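Local structure of alkylhydroperoxidase AhpD core: uncharacterized peroxidase-related protein (2PRR) at residues Ala163-Thr166 against Ala167-Leu171; Leu128-Ala131 against Leu132-Lys136; Ala112-Tyr115 against Leu116-Asp119. The protein is uncharacterised but probably acts as an AhpD-like, peroxidase-type oxidoreductase of the carboxymuconolactone decarboxylase family. One frame throughout, in Å; residues are numbered along the deposited sequence.

Interaction 1: Ala163-Thr166 against Ala167-Leu171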
loop_
_atom_site.group_PDB
_atom_site.type_symbol
_atom_site.label_atom_id
_atom_site.label_comp_id
_atom_site.label_asym_id
_atom_site.label_seq_id
_atom_site.Cartn_x
_atom_site.Cartn_y
_atom_site.Cartn_z
ATOM N N ALA D 163 -22.801 1.210 -7.150
ATOM C CA ALA D 163 -22.305 1.698 -5.878
ATOM C C ALA D 163 -23.059 1.124 -4.673
ATOM O O ALA D 163 -22.433 0.735 -3.690
ATOM C CB ALA D 163 -22.325 3.225 -5.869
ATOM N N ALA D 164 -24.386 1.019 -4.762
ATOM C CA ALA D 164 -25.170 0.460 -3.680
ATOM C C ALA D 164 -24.821 -1.011 -3.417
ATOM O O ALA D 164 -24.608 -1.418 -2.277
ATOM C CB ALA D 164 -26.672 0.618 -3.979
ATOM N N ILE D 165 -24.790 -1.802 -4.481
ATOM C CA ILE D 165 -24.433 -3.233 -4.425
ATOM C C ILE D 165 -23.018 -3.358 -3.831
ATOM O O ILE D 165 -22.773 -4.122 -2.917
ATOM C CB ILE D 165 -24.487 -3.807 -5.831
ATOM C CG1 ILE D 165 -25.963 -4.010 -6.247
ATOM C CG2 ILE D 165 -23.719 -5.083 -5.910
ATOM C CD1 ILE D 165 -26.127 -4.380 -7.656
ATOM N N THR D 166 -22.084 -2.590 -4.358
ATOM C CA THR D 166 -20.735 -2.600 -3.785
ATOM C C THR D 166 -20.877 -2.356 -2.266
ATOM O O THR D 166 -20.428 -3.165 -1.467
ATOM C CB THR D 166 -19.854 -1.538 -4.445
ATOM O OG1 THR D 166 -19.824 -1.739 -5.865
ATOM C CG2 THR D 166 -18.421 -1.555 -3.869
ATOM N N ALA D 167 -21.581 -1.288 -1.890
ATOM C CA ALA D 167 -21.721 -0.889 -0.488
ATOM C C ALA D 167 -22.302 -1.958 0.413
ATOM O O ALA D 167 -21.761 -2.234 1.468
ATOM C CB ALA D 167 -22.515 0.398 -0.376
ATOM N N PHE D 168 -23.390 -2.576 -0.007
ATOM C CA PHE D 168 -24.019 -3.580 0.802
ATOM C C PHE D 168 -23.223 -4.885 0.920
ATOM O O PHE D 168 -23.193 -5.495 1.986
ATOM C CB PHE D 168 -25.425 -3.874 0.280
ATOM C CG PHE D 168 -26.052 -5.035 0.960
ATOM C CD1 PHE D 168 -26.539 -4.905 2.248
ATOM C CD2 PHE D 168 -26.105 -6.275 0.335
ATOM C CE1 PHE D 168 -27.104 -5.986 2.900
ATOM C CE2 PHE D 168 -26.691 -7.363 0.974
ATOM C CZ PHE D 168 -27.192 -7.209 2.255
ATOM N N PHE D 169 -22.619 -5.354 -0.145
ATOM C CA PHE D 169 -21.775 -6.515 -0.060
ATOM C C PHE D 169 -20.384 -6.247 0.613
ATOM O O PHE D 169 -19.729 -7.120 0.988
ATOM C CB PHE D 169 -21.682 -7.222 -1.397
ATOM C CG PHE D 169 -22.992 -7.926 -1.815
ATOM C CD1 PHE D 169 -23.256 -9.209 -1.439
ATOM C CD2 PHE D 169 -23.931 -7.277 -2.550
ATOM C CE1 PHE D 169 -24.468 -9.838 -1.808
ATOM C CE2 PHE D 169 -25.167 -7.967 -2.930
ATOM C CZ PHE D 169 -25.369 -9.202 -2.534
ATOM N N GLY D 170 -20.031 -5.018 0.780
ATOM C CA GLY D 170 -18.845 -4.655 1.597
ATOM C C GLY D 170 -19.252 -4.910 3.050
ATOM O O GLY D 170 -18.427 -5.311 3.871
ATOM N N LEU D 171 -20.538 -4.689 3.372
ATOM C CA LEU D 171 -21.074 -4.989 4.708
ATOM C C LEU D 171 -21.089 -6.514 4.887
ATOM O O LEU D 171 -20.519 -7.066 5.839
ATOM C CB LEU D 171 -22.504 -4.406 4.858
ATOM C CG LEU D 171 -23.368 -4.661 6.109
ATOM C CD1 LEU D 171 -24.613 -3.805 6.041
ATOM C CD2 LEU D 171 -23.767 -6.120 6.266
#
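The methyl group of A167 sits over the preceding turn, with CB 3.3 Å from A163 O and 3.4 Å from A164 O. Its backbone N donates to A163 O, and F168 N to A164 O. One residue further along the helix, I165 and F169 run side by side in the same direction. With CG2 of I165 anti to the backbone N, this branch comes within 4.0 Å of F169 CD2. The I165 O accepts an almost straight bond from F169 N (3.0 Å, 172°) and also lies at the edge of the F169 ring, in the ring plane, 3.4 Å from CD2. The backbone bonds and the I165-F169 pair are i to i+4 contacts in the middle of the long helix 156-179, where every residue touching across the contact is buried. T166 O receives a more bent bond from G170 N (2.9 Å, 135°), while T166 OG1 is tied back to I162 O. T166 CG2 is anti to the backbone N, and the side chain packs on A131, V134 and C135 of helix 122-137. The F169 ring meets H94 edge-to-face; H94 belongs to a CxxCxxxH sequence, consistent with a redox-active cysteine site as in AhpD relatives. A167 packs on L171 of a second subunit.

Interaction 2: Leu128-Ala131 against Leu132-Lys136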
loop_
_atom_site.group_PDB
_atom_site.type_symbol
_atom_site.label_atom_id
_atom_site.label_comp_id
_atom_site.label_asym_id
_atom_site.label_seq_id
_atom_site.Cartn_x
_atom_site.Cartn_y
_atom_site.Cartn_z
ATOM N N LEU D 128 -17.242 -2.570 -13.618
ATOM C CA LEU D 128 -16.488 -3.118 -12.505
ATOM C C LEU D 128 -15.372 -2.175 -12.107
ATOM O O LEU D 128 -15.007 -2.182 -10.960
ATOM C CB LEU D 128 -15.924 -4.507 -12.815
ATOM C CG LEU D 128 -16.897 -5.619 -13.207
ATOM C CD1 LEU D 128 -16.111 -6.900 -13.395
ATOM C CD2 LEU D 128 -18.001 -5.777 -12.164
ATOM N N ASP D 129 -14.836 -1.385 -13.040
ATOM C CA ASP D 129 -13.796 -0.383 -12.678
ATOM C C ASP D 129 -14.376 0.558 -11.610
ATOM O O ASP D 129 -13.713 0.918 -10.646
ATOM C CB ASP D 129 -13.329 0.469 -13.875
ATOM C CG ASP D 129 -12.532 -0.305 -14.930
ATOM O OD1 ASP D 129 -11.853 -1.300 -14.621
ATOM O OD2 ASP D 129 -12.559 0.108 -16.107
ATOM N N PHE D 130 -15.629 0.948 -11.807
ATOM C CA PHE D 130 -16.316 1.862 -10.919
ATOM C C PHE D 130 -16.556 1.190 -9.576
ATOM O O PHE D 130 -16.166 1.716 -8.536
ATOM C CB PHE D 130 -17.645 2.321 -11.562
ATOM C CG PHE D 130 -18.422 3.296 -10.709
ATOM C CD1 PHE D 130 -17.905 4.555 -10.435
ATOM C CD2 PHE D 130 -19.670 2.957 -10.194
ATOM C CE1 PHE D 130 -18.598 5.435 -9.657
ATOM C CE2 PHE D 130 -20.372 3.836 -9.423
ATOM C CZ PHE D 130 -19.832 5.085 -9.147
ATOM N N ALA D 131 -17.208 0.032 -9.624
ATOM C CA ALA D 131 -17.414 -0.802 -8.443
ATOM C C ALA D 131 -16.148 -0.922 -7.594
ATOM O O ALA D 131 -16.199 -0.797 -6.380
ATOM C CB ALA D 131 -17.844 -2.170 -8.866
ATOM N N LEU D 132 -15.017 -1.201 -8.229
ATOM C CA LEU D 132 -13.762 -1.336 -7.489
ATOM C C LEU D 132 -13.318 -0.057 -6.832
ATOM O O LEU D 132 -12.777 -0.116 -5.732
ATOM C CB LEU D 132 -12.644 -1.949 -8.339
ATOM C CG LEU D 132 -12.499 -3.489 -8.255
ATOM C CD1 LEU D 132 -12.169 -3.920 -6.838
ATOM C CD2 LEU D 132 -13.721 -4.271 -8.733
ATOM N N LYS D 133 -13.593 1.085 -7.469
ATOM C CA LYS D 133 -13.272 2.407 -6.901
ATOM C C LYS D 133 -14.138 2.732 -5.668
ATOM O O LYS D 133 -13.658 3.277 -4.663
ATOM C CB LYS D 133 -13.447 3.515 -7.943
ATOM C CG LYS D 133 -12.813 4.826 -7.473
ATOM C CD LYS D 133 -12.895 5.956 -8.472
ATOM C CE LYS D 133 -11.879 7.077 -8.037
ATOM N NZ LYS D 133 -11.946 8.348 -8.843
ATOM N N VAL D 134 -15.430 2.423 -5.769
ATOM C CA VAL D 134 -16.335 2.598 -4.669
ATOM C C VAL D 134 -15.880 1.669 -3.542
ATOM O O VAL D 134 -15.842 2.054 -2.377
ATOM C CB VAL D 134 -17.786 2.188 -5.061
ATOM C CG1 VAL D 134 -18.686 2.189 -3.852
ATOM C CG2 VAL D 134 -18.344 3.081 -6.151
ATOM N N CYS D 135 -15.566 0.430 -3.911
ATOM C CA CYS D 135 -15.142 -0.585 -2.973
ATOM C C CYS D 135 -13.908 -0.164 -2.192
ATOM O O CYS D 135 -13.945 -0.205 -0.993
ATOM C CB CYS D 135 -14.869 -1.895 -3.704
ATOM S SG CYS D 135 -14.431 -3.266 -2.643
ATOM N N LYS D 136 -12.854 0.307 -2.856
ATOM C CA LYS D 136 -11.589 0.660 -2.158
ATOM C C LYS D 136 -11.175 2.137 -2.067
ATOM O O LYS D 136 -10.232 2.463 -1.342
ATOM C CB LYS D 136 -10.419 -0.054 -2.832
ATOM C CG LYS D 136 -10.489 -1.572 -2.852
ATOM C CD LYS D 136 -10.362 -2.244 -1.476
ATOM C CE LYS D 136 -10.583 -3.782 -1.666
ATOM N NZ LYS D 136 -10.541 -4.658 -0.432
#
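V134 lays its CG2 methyl over one face of the F130 ring, 4.0 Å from the centroid and 17° off the ring normal, a CH-pi contact between residues i and i+4. The methyl is offset toward the rim and is equally near CE2 and CZ. Both torsions set this up: F130 CG is anti to the backbone N (chi1 -179°), and V134 keeps CG2 beside its own N, on the side of the preceding turn. Beneath the side chains, F130 O takes a fairly straight bond from V134 N (2.9 Å, 165°) and a second, weak one from K133 N, so a single carbonyl is shared by two donors. K133 N also bonds to D129 O, the longer bond at 3.2 Å. L132 donates its N to L128 O and folds its side chain over the same carbonyl, with CD2 3.3 Å from L128 O. On another side of the helix, C135 N bonds to A131 O (2.8 Å), and C135 CB lies 3.2 Å from this oxygen. Farther out, K133 runs fully extended to NZ, which forms a salt bridge with D145 and a hydrogen bond to E140 O. C135 O accepts from R174 of a second subunit, whose T178 packs on F130 and V134. The contact occupies the C-terminal half of helix 122-137, with L132 against A80 and A84 of helix 71-84, A131 against I162 of helix 156-179, and the F130 ring against L149 of helix 143-151.

Interaction 3: Ala112-Tyr115 against Leu116-Asp119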
loop_
_atom_site.group_PDB
_atom_site.type_symbol
_atom_site.label_atom_id
_atom_site.label_comp_id
_atom_site.label_asym_id
_atom_site.label_seq_id
_atom_site.Cartn_x
_atom_site.Cartn_y
_atom_site.Cartn_z
ATOM N N ALA D 112 -13.269 -13.317 -10.299
ATOM C CA ALA D 112 -12.725 -13.438 -8.963
ATOM C C ALA D 112 -11.194 -13.270 -8.957
ATOM O O ALA D 112 -10.663 -12.647 -8.050
ATOM C CB ALA D 112 -13.106 -14.722 -8.356
ATOM N N VAL D 113 -10.511 -13.741 -9.993
ATOM C CA VAL D 113 -9.039 -13.697 -10.031
ATOM C C VAL D 113 -8.512 -12.374 -10.582
ATOM O O VAL D 113 -7.677 -11.719 -9.956
ATOM C CB VAL D 113 -8.493 -14.925 -10.800
ATOM C CG1 VAL D 113 -7.041 -15.051 -10.614
ATOM C CG2 VAL D 113 -9.157 -16.258 -10.277
ATOM N N ASN D 114 -9.019 -11.960 -11.735
ATOM C CA ASN D 114 -8.606 -10.699 -12.342
ATOM C C ASN D 114 -9.569 -10.290 -13.442
ATOM O O ASN D 114 -9.273 -10.531 -14.605
ATOM C CB ASN D 114 -7.167 -10.814 -12.893
ATOM C CG ASN D 114 -6.738 -9.599 -13.674
ATOM O OD1 ASN D 114 -7.228 -8.484 -13.442
ATOM N ND2 ASN D 114 -5.791 -9.796 -14.603
ATOM N N TYR D 115 -10.692 -9.659 -13.053
ATOM C CA TYR D 115 -11.789 -9.209 -13.961
ATOM C C TYR D 115 -11.303 -8.469 -15.203
ATOM O O TYR D 115 -12.028 -8.402 -16.187
ATOM C CB TYR D 115 -12.823 -8.311 -13.218
ATOM C CG TYR D 115 -12.406 -6.832 -13.030
ATOM C CD1 TYR D 115 -11.684 -6.417 -11.914
ATOM C CD2 TYR D 115 -12.746 -5.855 -13.979
ATOM C CE1 TYR D 115 -11.309 -5.079 -11.757
ATOM C CE2 TYR D 115 -12.364 -4.516 -13.828
ATOM C CZ TYR D 115 -11.638 -4.141 -12.723
ATOM O OH TYR D 115 -11.251 -2.819 -12.568
ATOM N N LEU D 116 -10.096 -7.879 -15.144
ATOM C CA LEU D 116 -9.513 -7.204 -16.298
ATOM C C LEU D 116 -9.329 -8.127 -17.508
ATOM O O LEU D 116 -9.320 -7.661 -18.639
ATOM C CB LEU D 116 -8.156 -6.600 -15.935
ATOM C CG LEU D 116 -8.121 -5.517 -14.848
ATOM C CD1 LEU D 116 -6.708 -5.049 -14.599
ATOM C CD2 LEU D 116 -8.984 -4.333 -15.267
ATOM N N LYS D 117 -9.188 -9.423 -17.263
ATOM C CA LYS D 117 -9.040 -10.432 -18.297
ATOM C C LYS D 117 -10.257 -11.359 -18.380
ATOM O O LYS D 117 -10.197 -12.443 -18.970
ATOM C CB LYS D 117 -7.786 -11.254 -18.000
ATOM C CG LYS D 117 -6.466 -10.506 -18.222
ATOM C CD LYS D 117 -6.266 -10.139 -19.694
ATOM C CE LYS D 117 -6.256 -11.368 -20.623
ATOM N NZ LYS D 117 -6.229 -10.991 -22.043
ATOM N N ALA D 118 -11.368 -10.955 -17.795
ATOM C CA ALA D 118 -12.559 -11.776 -17.855
ATOM C C ALA D 118 -13.157 -11.657 -19.230
ATOM O O ALA D 118 -12.983 -10.639 -19.899
ATOM C CB ALA D 118 -13.540 -11.338 -16.835
ATOM N N ASP D 119 -13.890 -12.687 -19.647
ATOM C CA ASP D 119 -14.523 -12.709 -20.967
ATOM C C ASP D 119 -15.804 -11.875 -20.961
ATOM O O ASP D 119 -16.914 -12.433 -21.075
ATOM C CB ASP D 119 -14.909 -14.150 -21.357
ATOM C CG ASP D 119 -13.722 -15.083 -21.507
ATOM O OD1 ASP D 119 -12.549 -14.617 -21.596
ATOM O OD2 ASP D 119 -14.002 -16.308 -21.538
#
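Two successive i to i+3 hydrogen bonds form a short turn of 3-10 character where the chain leaves helix 107-114, with N114 and Y115 meeting L116, K117 and A118. K117 N donates to N114 O at 2.9 Å in a nearly straight bond (171°). The N114 carboxamide folds over the same turn: OD1 reaches L116 N in a weak, 3.4 Å hydrogen bond, an Asx turn, and lies 3.3 Å from L116 CB, with CG almost as near. ND2 passes near K117 CG but has its polar partner elsewhere, H139 O of a fourth subunit, which also packs on L116. The carboxamide is therefore engaged both with its own turn and across a subunit interface. Y115 places CG between its backbone N and carbonyl carbon (chi1 80°), the crowded position, which places the CG end of the ring over L116 N, 3.3 Å from Y115 CG. The L116 side chain crosses the ring so that CD2 sits over one face, 4.0 Å from the centroid, in a CH-pi contact. K117 bends at chi2 and chi3, and its NZ bonds to a PEG molecule probably left from the crystallisation liquor. At the end of the turn A118 N donates to Y115 O at 3.1 Å, approaching from above the carbonyl plane, while A118 CB stands 3.4 Å from Y115 O.

How the interactions relate
Interaction 2 is the middle element of the three, touching both others, whereas interactions 1 and 3 have centres about 20 Å apart and make no contact. Toward interaction 1 the contact is van der Waals packing of the T166 methyl: CG2 lies 3.4 Å from A131 O and 3.8 Å from V134 CG1. Toward interaction 3 it is partly polar, because D129 OD1 probably hydrogen-bonds Y115 OH at 2.6 Å, while L128 CD1 packs 3.6 Å from Y115 CD2. Interactions 1 and 2 both border the second subunit, and interaction 3 meets the third and fourth. Among them, interaction 1 supplies an aromatic neighbour of H94, F169, with a bound PEG about 4 Å from the F169 side chain.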